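Local coordinates for trichothecene 15-O-acetyltransferase TRI3 (Fusarium sporotrichioides, PDB 3FOT), which transfers an acetyl group to the 15-hydroxyl of trichothecene intermediates in the biosynthesis of T-2 toxin, at residues Arg47-Tyr51 against Val469-Leu473; Trp189-Gly193 against Val339-Arg343. All blocks are in the same frame, centred on the assembly; numbering follows the deposited sequence.

Contact 1. Residues Arg47-Tyr51 against Val469-Leu473; sequences RRALY and VNQSL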
ATOM      1  N   ARG A  47       3.651  16.944   2.953  1.00 11.03           N
ATOM      2  CA  ARG A  47       2.979  17.903   3.851  1.00 12.06           C
ATOM      3  C   ARG A  47       1.470  17.984   3.633  1.00 12.34           C
ATOM      4  O   ARG A  47       0.738  18.401   4.533  1.00 13.83           O
ATOM      5  CB  ARG A  47       3.618  19.300   3.769  1.00 11.65           C
ATOM      6  CG  ARG A  47       4.982  19.346   4.407  1.00 12.42           C
ATOM      7  CD  ARG A  47       5.564  20.778   4.451  1.00 14.30           C
ATOM      8  NE  ARG A  47       6.786  20.805   5.252  1.00 17.41           N
ATOM      9  CZ  ARG A  47       6.833  20.881   6.582  1.00 19.15           C
ATOM     10  NH1 ARG A  47       5.719  20.920   7.310  1.00 19.15           N
ATOM     11  NH2 ARG A  47       7.998  20.903   7.193  1.00 20.91           N
ATOM     12  N   ARG A  48       1.007  17.559   2.456  1.00 12.34           N
ATOM     13  CA  ARG A  48      -0.407  17.585   2.126  1.00 12.12           C
ATOM     14  C   ARG A  48      -1.004  16.180   2.152  1.00 11.87           C
ATOM     15  O   ARG A  48      -2.131  15.985   1.719  1.00 10.93           O
ATOM     16  CB  ARG A  48      -0.612  18.179   0.752  1.00 13.67           C
ATOM     17  CG  ARG A  48      -0.450  19.689   0.699  1.00 15.82           C
ATOM     18  CD  ARG A  48      -0.849  20.177  -0.698  1.00 20.71           C
ATOM     19  NE  ARG A  48       0.182  19.875  -1.692  1.00 22.79           N
ATOM     20  CZ  ARG A  48      -0.039  19.684  -2.995  1.00 24.78           C
ATOM     21  NH1 ARG A  48      -1.278  19.730  -3.487  1.00 20.83           N
ATOM     22  NH2 ARG A  48       0.992  19.436  -3.800  1.00 25.04           N
ATOM     23  N   ALA A  49      -0.231  15.223   2.675  1.00 11.68           N
ATOM     24  CA  ALA A  49      -0.678  13.832   2.832  1.00 11.84           C
ATOM     25  C   ALA A  49      -1.065  13.178   1.510  1.00 11.63           C
ATOM     26  O   ALA A  49      -1.931  12.297   1.486  1.00 12.67           O
ATOM     27  CB  ALA A  49      -1.864  13.763   3.820  1.00 12.51           C
ATOM     28  N   LEU A  50      -0.409  13.590   0.418  1.00 10.80           N
ATOM     29  CA  LEU A  50      -0.854  13.216  -0.917  1.00 11.21           C
ATOM     30  C   LEU A  50      -0.730  11.726  -1.199  1.00 10.56           C
ATOM     31  O   LEU A  50      -1.478  11.232  -2.020  1.00 11.41           O
ATOM     32  CB  LEU A  50      -0.159  14.026  -2.021  1.00 11.00           C
ATOM     33  CG  LEU A  50      -0.450  15.539  -2.075  1.00 12.43           C
ATOM     34  CD1 LEU A  50      -0.004  16.073  -3.430  1.00 15.02           C
ATOM     35  CD2 LEU A  50      -1.918  15.829  -1.797  1.00 13.86           C
ATOM     36  N   TYR A  51       0.202  11.033  -0.546  1.00 10.19           N
ATOM     37  CA  TYR A  51       0.336   9.565  -0.729  1.00 10.97           C
ATOM     38  C   TYR A  51       0.053   8.733   0.540  1.00 10.14           C
ATOM     39  O   TYR A  51       0.496   7.587   0.621  1.00  9.89           O
ATOM     40  CB  TYR A  51       1.747   9.178  -1.205  1.00 12.09           C
ATOM     41  CG  TYR A  51       2.151   9.689  -2.571  1.00 13.46           C
ATOM     42  CD1 TYR A  51       1.947   8.914  -3.704  1.00 16.84           C
ATOM     43  CD2 TYR A  51       2.757  10.933  -2.718  1.00 14.02           C
ATOM     44  CE1 TYR A  51       2.341   9.368  -4.970  1.00 16.16           C
ATOM     45  CE2 TYR A  51       3.158  11.396  -3.965  1.00 15.52           C
ATOM     46  CZ  TYR A  51       2.939  10.611  -5.088  1.00 16.78           C
ATOM     47  OH  TYR A  51       3.308  11.061  -6.348  1.00 17.58           O
ATOM     48  N   VAL A 469      -4.710   4.146  -0.691  1.00 15.19           N
ATOM     49  CA  VAL A 469      -3.580   5.079  -0.749  1.00 14.35           C
ATOM     50  C   VAL A 469      -4.136   6.338  -1.367  1.00 14.42           C
ATOM     51  O   VAL A 469      -4.775   6.250  -2.431  1.00 14.32           O
ATOM     52  CB  VAL A 469      -2.437   4.565  -1.625  1.00 14.25           C
ATOM     53  CG1 VAL A 469      -1.301   5.572  -1.642  1.00 14.10           C
ATOM     54  CG2 VAL A 469      -1.948   3.223  -1.093  1.00 15.63           C
ATOM     55  N   ASN A 470      -3.941   7.488  -0.716  1.00 12.37           N
ATOM     56  CA  ASN A 470      -4.502   8.740  -1.216  1.00 12.65           C
ATOM     57  C   ASN A 470      -4.028   8.969  -2.647  1.00 12.80           C
ATOM     58  O   ASN A 470      -2.901   8.625  -2.982  1.00 12.83           O
ATOM     59  CB  ASN A 470      -4.062   9.931  -0.371  1.00 11.96           C
ATOM     60  CG  ASN A 470      -4.856  10.068   0.931  1.00 13.36           C
ATOM     61  OD1 ASN A 470      -5.905   9.443   1.116  1.00 12.71           O
ATOM     62  ND2 ASN A 470      -4.355  10.900   1.826  1.00  8.80           N
ATOM     63  N   GLN A 471      -4.891   9.547  -3.475  1.00 14.21           N
ATOM     64  CA  GLN A 471      -4.560   9.824  -4.874  1.00 15.04           C
ATOM     65  C   GLN A 471      -4.753  11.312  -5.168  1.00 16.14           C
ATOM     66  O   GLN A 471      -5.876  11.831  -5.070  1.00 15.62           O
ATOM     67  CB  GLN A 471      -5.420   8.981  -5.819  1.00 15.35           C
ATOM     68  CG  GLN A 471      -5.326   9.375  -7.314  1.00 16.30           C
ATOM     69  CD  GLN A 471      -3.961   9.090  -7.934  1.00 17.73           C
ATOM     70  OE1 GLN A 471      -2.938   9.594  -7.476  1.00 19.17           O
ATOM     71  NE2 GLN A 471      -3.950   8.298  -9.007  1.00 16.31           N
ATOM     72  N   SER A 472      -3.644  11.970  -5.507  1.00 15.98           N
ATOM     73  CA  SER A 472      -3.636  13.378  -5.875  1.00 16.85           C
ATOM     74  C   SER A 472      -3.316  13.595  -7.364  1.00 16.00           C
ATOM     75  O   SER A 472      -3.285  14.737  -7.825  1.00 15.65           O
ATOM     76  CB  SER A 472      -2.575  14.103  -5.045  1.00 17.86           C
ATOM     77  OG  SER A 472      -1.267  13.620  -5.403  1.00 21.96           O
ATOM     78  N   LEU A 473      -3.021  12.515  -8.081  1.00 14.15           N
ATOM     79  CA  LEU A 473      -2.719  12.597  -9.518  1.00 14.45           C
ATOM     80  C   LEU A 473      -3.956  12.170 -10.307  1.00 14.17           C
ATOM     81  O   LEU A 473      -4.860  11.530  -9.742  1.00 14.09           O
ATOM     82  CB  LEU A 473      -1.471  11.766  -9.870  1.00 14.53           C
ATOM     83  CG  LEU A 473      -0.126  12.437  -9.511  1.00 16.05           C
ATOM     84  CD1 LEU A 473       1.049  11.479  -9.644  1.00 17.61           C
ATOM     85  CD2 LEU A 473       0.137  13.733 -10.327  1.00 16.13           C
TER
HETATM   86  O   HOH W   1      -1.075  11.110  -4.789  1.00 16.86           O
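N470 and A49 meet through one very straight bond: ND2 of N470 donates a hydrogen bond to A49 O at 2.8 Å, with an N-H...O angle of 174° and the acceptor in the amide plane. A49 closes a Schellman motif at the end of helix 43-46, taking the positive phi of its C-prime residue. Beyond this turn the chain enters strand 53-61, the antiparallel neighbour of strand 457-469, so the contact joins two loops at the same end of a sheet. With CG anti to its own carbonyl carbon (chi1 -79°), the N470 amide swings to A49; ND2 also donates to E142, and OD1 accepts from W138 NE1. The carbonyls of L50 and N470 are both acceptors, their O atoms 3.1 Å apart; a water donates to L50 O and accepts from S472 N, each at 2.8 Å, and sits over the Y51 ring. L50 lays its branched end against compact S472, L50 CD1 reaching S472 OG at 3.4 Å. Y51 O is hydrogen-bonded to H186, the histidine of the HXXXD signature of BAHD acyltransferases, and V469 CG1 rests 3.5 Å from that same Y51 O.

Contact 2. Residues Trp189-Gly193 against Val339-Arg343; sequences WDGIG and VDGRR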
ATOM      1  N   TRP A 189       6.910   3.191   5.053  1.00  9.21           N
ATOM      2  CA  TRP A 189       6.418   1.848   4.731  1.00  9.32           C
ATOM      3  C   TRP A 189       6.131   1.691   3.265  1.00 10.26           C
ATOM      4  O   TRP A 189       5.820   2.656   2.590  1.00 11.72           O
ATOM      5  CB  TRP A 189       5.056   1.604   5.395  1.00  9.66           C
ATOM      6  CG  TRP A 189       4.858   2.133   6.786  1.00  8.05           C
ATOM      7  CD1 TRP A 189       4.368   3.375   7.135  1.00  9.45           C
ATOM      8  CD2 TRP A 189       5.071   1.429   8.007  1.00  9.14           C
ATOM      9  NE1 TRP A 189       4.270   3.471   8.502  1.00  8.46           N
ATOM     10  CE2 TRP A 189       4.697   2.297   9.061  1.00  8.35           C
ATOM     11  CE3 TRP A 189       5.550   0.138   8.327  1.00 10.05           C
ATOM     12  CZ2 TRP A 189       4.777   1.923  10.410  1.00  9.13           C
ATOM     13  CZ3 TRP A 189       5.638  -0.225   9.673  1.00 10.62           C
ATOM     14  CH2 TRP A 189       5.249   0.658  10.692  1.00  9.86           C
ATOM     15  N   ASP A 190       6.122   0.455   2.773  1.00  9.00           N
ATOM     16  CA  ASP A 190       5.279   0.226   1.601  1.00  8.27           C
ATOM     17  C   ASP A 190       4.013  -0.498   2.057  1.00  8.54           C
ATOM     18  O   ASP A 190       3.844  -0.760   3.254  1.00  7.69           O
ATOM     19  CB  ASP A 190       6.014  -0.506   0.469  1.00  9.09           C
ATOM     20  CG  ASP A 190       6.629  -1.803   0.894  1.00 10.67           C
ATOM     21  OD1 ASP A 190       6.247  -2.350   1.942  1.00 12.03           O
ATOM     22  OD2 ASP A 190       7.479  -2.310   0.122  1.00  9.48           O
ATOM     23  N   GLY A 191       3.111  -0.807   1.136  1.00  8.96           N
ATOM     24  CA  GLY A 191       1.887  -1.527   1.523  1.00 10.86           C
ATOM     25  C   GLY A 191       2.111  -2.820   2.259  1.00 11.52           C
ATOM     26  O   GLY A 191       1.336  -3.176   3.145  1.00 12.81           O
ATOM     27  N   ILE A 192       3.183  -3.535   1.900  1.00 10.20           N
ATOM     28  CA  ILE A 192       3.537  -4.794   2.551  1.00 10.49           C
ATOM     29  C   ILE A 192       3.956  -4.556   3.995  1.00 10.14           C
ATOM     30  O   ILE A 192       3.471  -5.228   4.909  1.00 10.63           O
ATOM     31  CB  ILE A 192       4.647  -5.501   1.751  1.00 11.04           C
ATOM     32  CG1 ILE A 192       4.057  -5.859   0.380  1.00 13.60           C
ATOM     33  CG2 ILE A 192       5.247  -6.706   2.552  1.00 10.82           C
ATOM     34  CD1 ILE A 192       4.883  -6.689  -0.468  1.00 17.38           C
ATOM     35  N   GLY A 193       4.850  -3.598   4.193  1.00  9.08           N
ATOM     36  CA  GLY A 193       5.379  -3.347   5.512  1.00  8.32           C
ATOM     37  C   GLY A 193       4.272  -2.871   6.447  1.00  8.60           C
ATOM     38  O   GLY A 193       4.224  -3.251   7.631  1.00  8.10           O
ATOM     39  N   VAL A 339       6.586  -2.949  -8.222  1.00 16.95           N
ATOM     40  CA  VAL A 339       6.531  -4.309  -7.706  1.00 16.31           C
ATOM     41  C   VAL A 339       7.318  -4.417  -6.408  1.00 14.65           C
ATOM     42  O   VAL A 339       8.240  -3.635  -6.161  1.00 12.80           O
ATOM     43  CB  VAL A 339       7.032  -5.383  -8.718  1.00 17.65           C
ATOM     44  CG1 VAL A 339       6.299  -5.305 -10.089  1.00 18.79           C
ATOM     45  CG2 VAL A 339       8.502  -5.261  -8.945  1.00 16.69           C
ATOM     46  N   ASP A 340       6.920  -5.383  -5.582  1.00 13.62           N
ATOM     47  CA  ASP A 340       7.572  -5.659  -4.322  1.00 13.42           C
ATOM     48  C   ASP A 340       8.985  -6.148  -4.642  1.00 13.05           C
ATOM     49  O   ASP A 340       9.141  -7.078  -5.445  1.00 12.27           O
ATOM     50  CB  ASP A 340       6.766  -6.744  -3.576  1.00 14.50           C
ATOM     51  CG  ASP A 340       7.468  -7.260  -2.342  1.00 14.51           C
ATOM     52  OD1 ASP A 340       8.418  -6.617  -1.853  1.00 12.09           O
ATOM     53  OD2 ASP A 340       7.052  -8.327  -1.840  1.00 19.67           O
ATOM     54  N   GLY A 341       9.987  -5.517  -4.022  1.00 12.00           N
ATOM     55  CA  GLY A 341      11.402  -5.802  -4.308  1.00 11.56           C
ATOM     56  C   GLY A 341      12.077  -6.772  -3.353  1.00 12.15           C
ATOM     57  O   GLY A 341      13.283  -7.034  -3.450  1.00 11.52           O
ATOM     58  N   ARG A 342      11.298  -7.327  -2.433  1.00 11.61           N
ATOM     59  CA  ARG A 342      11.880  -8.118  -1.354  1.00 10.98           C
ATOM     60  C   ARG A 342      12.674  -9.344  -1.799  1.00 11.89           C
ATOM     61  O   ARG A 342      13.626  -9.723  -1.121  1.00 11.91           O
ATOM     62  CB  ARG A 342      10.804  -8.508  -0.349  1.00 12.30           C
ATOM     63  CG  ARG A 342      10.504  -7.366   0.591  1.00  9.49           C
ATOM     64  CD  ARG A 342       9.189  -7.609   1.353  1.00 11.04           C
ATOM     65  NE  ARG A 342       8.928  -6.493   2.263  1.00 10.97           N
ATOM     66  CZ  ARG A 342       8.430  -5.311   1.889  1.00 10.86           C
ATOM     67  NH1 ARG A 342       8.122  -5.069   0.618  1.00 10.16           N
ATOM     68  NH2 ARG A 342       8.214  -4.376   2.800  1.00  9.18           N
ATOM     69  N   ARG A 343      12.298  -9.935  -2.928  1.00 13.08           N
ATOM     70  CA  ARG A 343      13.013 -11.109  -3.450  1.00 14.28           C
ATOM     71  C   ARG A 343      14.474 -10.810  -3.842  1.00 14.47           C
ATOM     72  O   ARG A 343      15.290 -11.741  -3.966  1.00 14.34           O
ATOM     73  CB  ARG A 343      12.258 -11.708  -4.634  1.00 15.02           C
ATOM     74  CG  ARG A 343      11.021 -12.487  -4.231  1.00 18.86           C
ATOM     75  CD  ARG A 343      10.171 -12.809  -5.470  1.00 23.26           C
TER
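Where the start of helix 191-205 faces the end of strand 333-340, the backbones stay well apart, I192 and D340 being 8.0 Å from CA to CA, and side chains bridge the gap. R342 spans it, extended from CG to NE, and grips D190 end-on with two nitrogens. R342 NH1 lies 2.9 Å from D190 OD2 and uses the syn lone pair of that oxygen along a fairly straight path (164°), with OD2 close to the guanidinium plane. R342 NH2 meets D190 OD1 at 3.0 Å more obliquely (149°), for the two flat groups are turned 41° from each other. Arginine suits this place because its planar, multiply donating end can serve several acceptors at once: R342 NH1 also bonds to D340 OD1 at 2.9 Å, and NH2 to the F353 carbonyl.

D190 and G191 are the aspartate and glycine of the HXXXDG signature of BAHD acyltransferases, and the pairing of this aspartate with an arginine is consistent with the structural role it has in relatives. Aspartate is also a natural N-cap: D190 OD1 accepts from G193 N at 2.9 Å, nearly along its C-O axis, as well as from R342. D190 OD2 is bound further by C357 N and Q358 NE2, so the buried carboxylate is well supplied with donors.

D340 makes an Asx turn, its OD1 accepting R342 N at 3.0 Å. The backbone N and NH1 of R342 come to this oxygen from opposite faces of the carboxylate plane. The positive guanidinium, bonded to both carboxylates, probably eases their mutual repulsion. I192 supplies the apolar cover, its CG2 lying over the centre of one R342 guanidinium face, 3.5 Å from CZ. R342 NH2 passes 3.7 Å from G193 N.

The two contacts lie on different elements, with centres about 19 Å apart and nearest atoms about 7 Å apart, yet both bear on the HXXXD region: contact 1 touches the signature from outside, whereas contact 2 includes part of it. Each also has a side chain, Y51 or D190, about 10 Å from that of H414, which binds 15-deacetylcalonectrin. Their chemistry follows their place. The deeper one, 189-193 with 339-343, is mostly buried and relies on an ionic network in which one arginine is shared by two aspartates. The less buried one, 47-51 with 469-473, joins two loops through uncharged polar groups and light apolar packing.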